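Local coordinates for Two-component system response regulator/GGDEF domain protein (Aeromonas salmonicida, PDB 3LUF) that probably makes the signalling dinucleotide cyclic di-GMP from two GTP, with this piece supplying the two receiver domains that precede its catalytic GGDEF domain, at residues H138-Q150 and F230-L243. Residues are numbered along the deposited sequence; the frame is centred on the assembly and turned at random.
Sequences HRTMAQLRKQLLQ and FEPEELQCRVSHNL. Unlike the reference sequence in segment 138-150: Gln150 (reference Leu).
Leu235 and Val239, one turn apart on helix 232-243, face Leu144 where the first and last helices of the second receiver domain, a CheY-like (βα)5 fold, pack across each other on the same face of its parallel sheet. The two helix axes come within 10.2 Å and cross at -63°. Methyl CD2 of Leu144 is the bump: it sits between Leu235 CD2, at 3.9 Å, and Val239 CG2, at 3.7 Å, and the side chains of Leu144 and Leu235 also touch Leu174 of strand 172-176. Aliphatic side chains suit this place because they are buried between the two helices and the sheet. Farther along, the forked end of Leu149 divides its methyls, CD1 going to Val239 CG1 and CD2 to Leu243 CD1.

Away from the sheet, Gln143 and Gln147 flank the aliphatic row. Gln143, extended beyond CG, crosses the start of the helix and brings NE2 to 3.2 Å from Pro232 CG; its OE1, buried without a polar partner, lies near the plane of the Phe230 ring at the CE1 edge. Proline suits this first helical turn, where no backbone N-H is needed for an i-to-i-4 bond. With CG anti to its carbonyl carbon (chi1 -62°), Gln147 sets NE2 against CA and CB of Gln236, 3.3 Å from CA, the two amide planes turned 53° apart. Helix 106-122 packs on Gln236 and Ser240, and Gln236 NE2 bonds Asp99 of the first receiver domain. Gln147 OE1 touches Val239 CG1 on one flank, yet its polar need is met by a water that donates to it over 2.7 Å and also hydrogen-bonds Ser240 OG.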
ATOM      1  N   HIS B 138       9.018  20.234   4.389  1.00 20.58           N
ATOM      2  CA  HIS B 138       8.934  20.918   3.086  1.00 21.17           C
ATOM      3  C   HIS B 138       9.247  20.015   1.893  1.00 20.70           C
ATOM      4  O   HIS B 138       8.675  20.191   0.818  1.00 18.93           O
ATOM      5  CB  HIS B 138       9.792  22.197   3.082  1.00 22.19           C
ATOM      6  CG  HIS B 138       9.184  23.319   3.866  1.00 24.49           C
ATOM      7  ND1 HIS B 138       9.678  24.607   3.845  1.00 27.52           N
ATOM      8  CD2 HIS B 138       8.114  23.341   4.701  1.00 26.06           C
ATOM      9  CE1 HIS B 138       8.934  25.371   4.624  1.00 27.02           C
ATOM     10  NE2 HIS B 138       7.976  24.628   5.152  1.00 25.71           N
ATOM     11  N   ARG B 139      10.131  19.046   2.091  1.00 19.84           N
ATOM     12  CA  ARG B 139      10.451  18.110   1.030  1.00 20.31           C
ATOM     13  C   ARG B 139       9.220  17.260   0.712  1.00 19.53           C
ATOM     14  O   ARG B 139       8.879  17.057  -0.451  1.00 18.45           O
ATOM     15  CB  ARG B 139      11.625  17.209   1.424  1.00 20.84           C
ATOM     16  CG  ARG B 139      11.913  16.136   0.391  1.00 24.21           C
ATOM     17  CD  ARG B 139      13.197  15.375   0.657  1.00 29.81           C
ATOM     18  NE  ARG B 139      13.100  14.523   1.840  1.00 33.56           N
ATOM     19  CZ  ARG B 139      13.792  14.714   2.967  1.00 36.13           C
ATOM     20  NH1 ARG B 139      14.644  15.736   3.082  1.00 38.38           N
ATOM     21  NH2 ARG B 139      13.640  13.875   3.983  1.00 36.77           N
ATOM     22  N   THR B 140       8.543  16.789   1.761  1.00 18.58           N
ATOM     23  CA  THR B 140       7.397  15.918   1.570  1.00 17.52           C
ATOM     24  C   THR B 140       6.265  16.709   0.932  1.00 17.16           C
ATOM     25  O   THR B 140       5.585  16.205   0.033  1.00 16.79           O
ATOM     26  CB  THR B 140       6.949  15.312   2.920  1.00 17.76           C
ATOM     27  OG1 THR B 140       8.019  14.533   3.442  1.00 18.36           O
ATOM     28  CG2 THR B 140       5.765  14.410   2.747  1.00 17.54           C
HETATM   29  N   MSE B 141       6.059  17.932   1.419  1.00 16.57           N
HETATM   30  CA  MSE B 141       5.076  18.860   0.856  1.00 17.00           C
HETATM   31  C   MSE B 141       5.336  19.128  -0.614  1.00 17.44           C
HETATM   32  O   MSE B 141       4.420  19.071  -1.419  1.00 16.61           O
HETATM   33  CB  MSE B 141       5.025  20.171   1.634  1.00 17.35           C
HETATM   34  CG  MSE B 141       4.288  20.022   2.952  1.00 22.29           C
HETATM   35 SE   MSE B 141       4.500  21.741   3.814  1.00 33.66          SE
HETATM   36  CE  MSE B 141       3.454  22.723   2.509  1.00 20.34           C
ATOM     37  N   ALA B 142       6.599  19.360  -0.967  1.00 18.36           N
ATOM     38  CA  ALA B 142       6.930  19.613  -2.375  1.00 19.13           C
ATOM     39  C   ALA B 142       6.623  18.396  -3.257  1.00 19.56           C
ATOM     40  O   ALA B 142       6.084  18.553  -4.369  1.00 19.80           O
ATOM     41  CB  ALA B 142       8.396  20.045  -2.526  1.00 20.28           C
ATOM     42  N   GLN B 143       6.933  17.203  -2.746  1.00 19.55           N
ATOM     43  CA  GLN B 143       6.677  15.949  -3.460  1.00 19.90           C
ATOM     44  C   GLN B 143       5.158  15.798  -3.661  1.00 18.87           C
ATOM     45  O   GLN B 143       4.706  15.463  -4.728  1.00 17.57           O
ATOM     46  CB  GLN B 143       7.271  14.757  -2.700  1.00 21.43           C
ATOM     47  CG  GLN B 143       8.818  14.631  -2.801  1.00 24.91           C
ATOM     48  CD  GLN B 143       9.466  13.667  -1.781  1.00 29.61           C
ATOM     49  OE1 GLN B 143       8.901  13.349  -0.728  1.00 32.52           O
ATOM     50  NE2 GLN B 143      10.691  13.249  -2.078  1.00 30.25           N
ATOM     51  N   LEU B 144       4.365  16.054  -2.619  1.00 16.82           N
ATOM     52  CA  LEU B 144       2.914  15.938  -2.760  1.00 16.41           C
ATOM     53  C   LEU B 144       2.299  16.996  -3.676  1.00 16.18           C
ATOM     54  O   LEU B 144       1.311  16.736  -4.366  1.00 15.63           O
ATOM     55  CB  LEU B 144       2.238  15.959  -1.375  1.00 15.43           C
ATOM     56  CG  LEU B 144       2.671  14.847  -0.416  1.00 15.66           C
ATOM     57  CD1 LEU B 144       2.176  15.127   0.989  1.00 18.60           C
ATOM     58  CD2 LEU B 144       2.147  13.483  -0.846  1.00 19.98           C
ATOM     59  N   ARG B 145       2.886  18.193  -3.695  1.00 16.08           N
ATOM     60  CA  ARG B 145       2.416  19.258  -4.585  1.00 17.35           C
ATOM     61  C   ARG B 145       2.688  18.900  -6.064  1.00 18.02           C
ATOM     62  O   ARG B 145       1.934  19.323  -6.942  1.00 18.04           O
ATOM     63  CB  ARG B 145       2.996  20.619  -4.212  1.00 17.67           C
ATOM     64  CG  ARG B 145       2.367  21.162  -2.950  1.00 17.99           C
ATOM     65  CD  ARG B 145       2.817  22.553  -2.555  1.00 23.02           C
ATOM     66  NE  ARG B 145       1.899  23.005  -1.506  1.00 27.31           N
ATOM     67  CZ  ARG B 145       2.178  23.925  -0.595  1.00 30.66           C
ATOM     68  NH1 ARG B 145       3.374  24.525  -0.582  1.00 31.72           N
ATOM     69  NH2 ARG B 145       1.261  24.237   0.309  1.00 30.29           N
ATOM     70  N   LYS B 146       3.701  18.070  -6.302  1.00 18.36           N
ATOM     71  CA  LYS B 146       3.980  17.522  -7.657  1.00 20.46           C
ATOM     72  C   LYS B 146       3.069  16.342  -8.016  1.00 20.33           C
ATOM     73  O   LYS B 146       3.155  15.775  -9.106  1.00 22.89           O
ATOM     74  CB  LYS B 146       5.399  17.024  -7.748  1.00 20.99           C
ATOM     75  CG  LYS B 146       6.443  18.120  -7.744  1.00 23.42           C
ATOM     76  CD  LYS B 146       7.599  17.737  -8.627  1.00 29.91           C
ATOM     77  CE  LYS B 146       8.242  16.470  -8.120  1.00 31.91           C
ATOM     78  NZ  LYS B 146       9.085  15.865  -9.188  1.00 32.75           N
ATOM     79  N   GLN B 147       2.238  15.919  -7.079  1.00 18.22           N
ATOM     80  CA  GLN B 147       1.166  15.003  -7.393  1.00 16.58           C
ATOM     81  C   GLN B 147      -0.137  15.819  -7.615  1.00 15.21           C
ATOM     82  O   GLN B 147      -1.211  15.245  -7.709  1.00 15.63           O
ATOM     83  CB  GLN B 147       0.995  13.947  -6.279  1.00 16.43           C
ATOM     84  CG  GLN B 147       2.217  13.026  -6.049  1.00 18.38           C
ATOM     85  CD  GLN B 147       2.096  12.141  -4.811  1.00 18.31           C
ATOM     86  OE1 GLN B 147       1.063  11.515  -4.559  1.00 18.69           O
ATOM     87  NE2 GLN B 147       3.186  12.047  -4.054  1.00 20.87           N
ATOM     88  N   LEU B 148      -0.026  17.146  -7.677  1.00 14.51           N
ATOM     89  CA  LEU B 148      -1.148  18.084  -7.816  1.00 14.61           C
ATOM     90  C   LEU B 148      -2.147  18.121  -6.641  1.00 14.20           C
ATOM     91  O   LEU B 148      -3.250  18.675  -6.766  1.00 13.54           O
ATOM     92  CB  LEU B 148      -1.880  17.891  -9.164  1.00 15.37           C
ATOM     93  CG  LEU B 148      -0.978  18.066 -10.407  1.00 17.53           C
ATOM     94  CD1 LEU B 148      -1.841  17.857 -11.618  1.00 18.09           C
ATOM     95  CD2 LEU B 148      -0.316  19.484 -10.452  1.00 20.49           C
ATOM     96  N   LEU B 149      -1.731  17.602  -5.489  1.00 12.77           N
ATOM     97  CA  LEU B 149      -2.577  17.642  -4.310  1.00 11.90           C
ATOM     98  C   LEU B 149      -2.575  19.043  -3.674  1.00 13.68           C
ATOM     99  O   LEU B 149      -1.644  19.828  -3.862  1.00 13.19           O
ATOM    100  CB  LEU B 149      -2.082  16.616  -3.278  1.00 11.39           C
ATOM    101  CG  LEU B 149      -2.246  15.146  -3.683  1.00 11.79           C
ATOM    102  CD1 LEU B 149      -1.255  14.290  -2.915  1.00 13.16           C
ATOM    103  CD2 LEU B 149      -3.664  14.686  -3.394  1.00 11.62           C
ATOM    104  N   GLN B 150      -3.639  19.329  -2.934  1.00 13.70           N
ATOM    105  CA  GLN B 150      -3.698  20.484  -2.065  1.00 14.67           C
ATOM    106  C   GLN B 150      -3.110  20.087  -0.721  1.00 15.50           C
ATOM    107  O   GLN B 150      -3.678  19.260  -0.018  1.00 16.99           O
ATOM    108  CB  GLN B 150      -5.150  20.893  -1.915  1.00 15.27           C
ATOM    109  CG  GLN B 150      -5.753  21.409  -3.223  1.00 17.87           C
ATOM    110  CD  GLN B 150      -7.190  21.832  -3.020  1.00 22.27           C
ATOM    111  OE1 GLN B 150      -7.491  22.585  -2.088  1.00 24.17           O
ATOM    112  NE2 GLN B 150      -8.093  21.306  -3.837  1.00 23.04           N
ATOM    113  N   PHE B 230      12.729   7.330   2.369  1.00 23.62           N
ATOM    114  CA  PHE B 230      11.956   6.873   1.204  1.00 23.02           C
ATOM    115  C   PHE B 230      12.186   7.783  -0.001  1.00 23.24           C
ATOM    116  O   PHE B 230      12.547   8.973   0.150  1.00 22.46           O
ATOM    117  CB  PHE B 230      10.442   6.781   1.520  1.00 23.24           C
ATOM    118  CG  PHE B 230       9.842   8.085   2.019  1.00 21.19           C
ATOM    119  CD1 PHE B 230       9.437   9.076   1.113  1.00 18.84           C
ATOM    120  CD2 PHE B 230       9.702   8.320   3.382  1.00 21.01           C
ATOM    121  CE1 PHE B 230       8.898  10.276   1.569  1.00 21.69           C
ATOM    122  CE2 PHE B 230       9.184   9.524   3.851  1.00 21.68           C
ATOM    123  CZ  PHE B 230       8.787  10.503   2.942  1.00 22.31           C
ATOM    124  N   GLU B 231      11.961   7.220  -1.193  1.00 21.86           N
ATOM    125  CA  GLU B 231      12.058   7.940  -2.454  1.00 22.69           C
ATOM    126  C   GLU B 231      10.709   8.559  -2.832  1.00 21.69           C
ATOM    127  O   GLU B 231       9.658   8.055  -2.391  1.00 21.60           O
ATOM    128  CB  GLU B 231      12.505   6.967  -3.540  1.00 23.90           C
ATOM    129  CG  GLU B 231      13.872   6.321  -3.233  1.00 27.77           C
ATOM    130  CD  GLU B 231      15.035   7.316  -3.318  1.00 34.35           C
ATOM    131  OE1 GLU B 231      15.058   8.172  -4.236  1.00 35.37           O
ATOM    132  OE2 GLU B 231      15.923   7.239  -2.444  1.00 36.41           O
ATOM    133  N   PRO B 232      10.712   9.619  -3.659  1.00 20.88           N
ATOM    134  CA  PRO B 232       9.472  10.269  -4.113  1.00 19.67           C
ATOM    135  C   PRO B 232       8.461   9.327  -4.727  1.00 18.89           C
ATOM    136  O   PRO B 232       7.246   9.472  -4.484  1.00 17.37           O
ATOM    137  CB  PRO B 232       9.972  11.262  -5.182  1.00 20.51           C
ATOM    138  CG  PRO B 232      11.342  11.562  -4.772  1.00 21.10           C
ATOM    139  CD  PRO B 232      11.909  10.359  -4.126  1.00 21.37           C
ATOM    140  N   GLU B 233       8.939   8.367  -5.526  1.00 16.63           N
ATOM    141  CA  GLU B 233       8.053   7.410  -6.185  1.00 16.70           C
ATOM    142  C   GLU B 233       7.397   6.479  -5.165  1.00 15.45           C
ATOM    143  O   GLU B 233       6.288   6.032  -5.405  1.00 14.53           O
ATOM    144  CB  GLU B 233       8.766   6.565  -7.279  1.00 16.32           C
ATOM    145  CG  GLU B 233       9.360   7.392  -8.490  1.00 19.04           C
ATOM    146  CD  GLU B 233      10.763   7.985  -8.223  1.00 22.74           C
ATOM    147  OE1 GLU B 233      11.205   8.054  -7.056  1.00 20.28           O
ATOM    148  OE2 GLU B 233      11.426   8.411  -9.202  1.00 22.35           O
ATOM    149  N   GLU B 234       8.104   6.152  -4.078  1.00 14.23           N
ATOM    150  CA  GLU B 234       7.545   5.353  -3.002  1.00 14.88           C
ATOM    151  C   GLU B 234       6.434   6.129  -2.292  1.00 14.84           C
ATOM    152  O   GLU B 234       5.328   5.608  -2.121  1.00 13.97           O
ATOM    153  CB  GLU B 234       8.623   4.908  -2.034  1.00 14.82           C
ATOM    154  CG  GLU B 234       9.506   3.817  -2.650  1.00 14.90           C
ATOM    155  CD  GLU B 234      10.699   3.461  -1.773  1.00 16.80           C
ATOM    156  OE1 GLU B 234      11.213   2.329  -1.921  1.00 16.26           O
ATOM    157  OE2 GLU B 234      11.141   4.323  -0.979  1.00 17.20           O
ATOM    158  N   LEU B 235       6.698   7.404  -2.019  1.00 14.98           N
ATOM    159  CA  LEU B 235       5.703   8.274  -1.386  1.00 15.13           C
ATOM    160  C   LEU B 235       4.485   8.391  -2.286  1.00 15.24           C
ATOM    161  O   LEU B 235       3.360   8.216  -1.821  1.00 15.39           O
ATOM    162  CB  LEU B 235       6.275   9.683  -1.071  1.00 15.02           C
ATOM    163  CG  LEU B 235       5.215  10.692  -0.590  1.00 16.47           C
ATOM    164  CD1 LEU B 235       4.646  10.323   0.770  1.00 15.90           C
ATOM    165  CD2 LEU B 235       5.801  12.083  -0.580  1.00 14.23           C
ATOM    166  N   GLN B 236       4.710   8.710  -3.561  1.00 14.31           N
ATOM    167  CA  GLN B 236       3.625   8.776  -4.535  1.00 15.28           C
ATOM    168  C   GLN B 236       2.789   7.516  -4.587  1.00 14.18           C
ATOM    169  O   GLN B 236       1.578   7.608  -4.577  1.00 14.61           O
ATOM    170  CB  GLN B 236       4.141   9.105  -5.937  1.00 15.72           C
ATOM    171  CG  GLN B 236       3.059   9.030  -7.022  1.00 19.28           C
ATOM    172  CD  GLN B 236       3.527   9.648  -8.352  1.00 27.18           C
ATOM    173  OE1 GLN B 236       2.925  10.602  -8.859  1.00 29.09           O
ATOM    174  NE2 GLN B 236       4.636   9.146  -8.875  1.00 27.90           N
ATOM    175  N   CYS B 237       3.439   6.343  -4.646  1.00 11.95           N
ATOM    176  CA  CYS B 237       2.733   5.059  -4.713  1.00 11.90           C
ATOM    177  C   CYS B 237       1.845   4.879  -3.479  1.00 11.14           C
ATOM    178  O   CYS B 237       0.681   4.510  -3.602  1.00 10.62           O
ATOM    179  CB  CYS B 237       3.752   3.913  -4.775  1.00 10.83           C
ATOM    180  SG  CYS B 237       3.073   2.293  -4.750  1.00 14.01           S
ATOM    181  N   ARG B 238       2.400   5.145  -2.301  1.00 11.34           N
ATOM    182  CA  ARG B 238       1.605   4.942  -1.070  1.00 12.39           C
ATOM    183  C   ARG B 238       0.393   5.884  -0.992  1.00 11.44           C
ATOM    184  O   ARG B 238      -0.719   5.479  -0.575  1.00 11.24           O
ATOM    185  CB  ARG B 238       2.479   5.191   0.159  1.00 11.70           C
ATOM    186  CG  ARG B 238       3.566   4.167   0.331  1.00 14.52           C
ATOM    187  CD  ARG B 238       3.110   2.975   1.209  1.00 16.05           C
ATOM    188  NE  ARG B 238       1.921   2.278   0.727  1.00 15.18           N
ATOM    189  CZ  ARG B 238       1.899   1.409  -0.286  1.00 17.85           C
ATOM    190  NH1 ARG B 238       3.012   1.158  -0.976  1.00 15.23           N
ATOM    191  NH2 ARG B 238       0.756   0.821  -0.634  1.00 16.20           N
ATOM    192  N   VAL B 239       0.648   7.142  -1.344  1.00 11.57           N
ATOM    193  CA  VAL B 239      -0.391   8.150  -1.310  1.00 11.69           C
ATOM    194  C   VAL B 239      -1.463   7.765  -2.301  1.00 11.23           C
ATOM    195  O   VAL B 239      -2.635   7.702  -1.932  1.00  9.69           O
ATOM    196  CB  VAL B 239       0.152   9.560  -1.527  1.00 12.11           C
ATOM    197  CG1 VAL B 239      -1.017  10.542  -1.853  1.00 13.24           C
ATOM    198  CG2 VAL B 239       0.912  10.010  -0.300  1.00 12.10           C
ATOM    199  N   SER B 240      -1.075   7.405  -3.534  1.00 10.52           N
ATOM    200  CA  SER B 240      -2.093   7.026  -4.519  1.00 11.06           C
ATOM    201  C   SER B 240      -2.929   5.841  -4.055  1.00 10.80           C
ATOM    202  O   SER B 240      -4.162   5.858  -4.162  1.00 11.33           O
ATOM    203  CB  SER B 240      -1.459   6.721  -5.883  1.00 11.97           C
ATOM    204  OG  SER B 240      -0.849   7.906  -6.311  1.00 13.13           O
ATOM    205  N   HIS B 241      -2.272   4.812  -3.491  1.00 10.46           N
ATOM    206  CA  HIS B 241      -3.000   3.631  -3.014  1.00 11.03           C
ATOM    207  C   HIS B 241      -4.022   3.979  -1.924  1.00  9.88           C
ATOM    208  O   HIS B 241      -5.139   3.436  -1.933  1.00 10.81           O
ATOM    209  CB  HIS B 241      -2.058   2.540  -2.488  1.00 12.45           C
ATOM    210  CG  HIS B 241      -1.470   1.656  -3.547  1.00 14.25           C
ATOM    211  ND1 HIS B 241      -2.222   0.742  -4.247  1.00 23.42           N
ATOM    212  CD2 HIS B 241      -0.194   1.504  -3.978  1.00 18.48           C
ATOM    213  CE1 HIS B 241      -1.437   0.076  -5.085  1.00 21.17           C
ATOM    214  NE2 HIS B 241      -0.205   0.535  -4.952  1.00 18.59           N
ATOM    215  N   ASN B 242      -3.633   4.843  -1.004  1.00  9.54           N
ATOM    216  CA  ASN B 242      -4.538   5.243   0.091  1.00  9.71           C
ATOM    217  C   ASN B 242      -5.708   6.090  -0.391  1.00  8.94           C
ATOM    218  O   ASN B 242      -6.867   5.916   0.068  1.00  8.25           O
ATOM    219  CB  ASN B 242      -3.774   5.928   1.228  1.00 11.53           C
ATOM    220  CG  ASN B 242      -3.036   4.923   2.067  1.00 14.03           C
ATOM    221  OD1 ASN B 242      -1.875   4.587   1.799  1.00 18.57           O
ATOM    222  ND2 ASN B 242      -3.754   4.315   2.993  1.00 14.30           N
ATOM    223  N   LEU B 243      -5.416   6.976  -1.321  1.00  9.12           N
ATOM    224  CA  LEU B 243      -6.497   7.780  -1.953  1.00  8.49           C
ATOM    225  C   LEU B 243      -7.464   6.902  -2.744  1.00 10.11           C
ATOM    226  O   LEU B 243      -8.691   7.059  -2.674  1.00  9.59           O
ATOM    227  CB  LEU B 243      -5.946   8.945  -2.791  1.00  8.71           C
ATOM    228  CG  LEU B 243      -5.107   9.987  -2.058  1.00  8.71           C
ATOM    229  CD1 LEU B 243      -4.558  11.004  -3.039  1.00 10.58           C
ATOM    230  CD2 LEU B 243      -5.881  10.682  -0.926  1.00 12.57           C
TER
HETATM  231  O   HOH W   1      -0.882  10.548  -6.104  1.00 19.50           O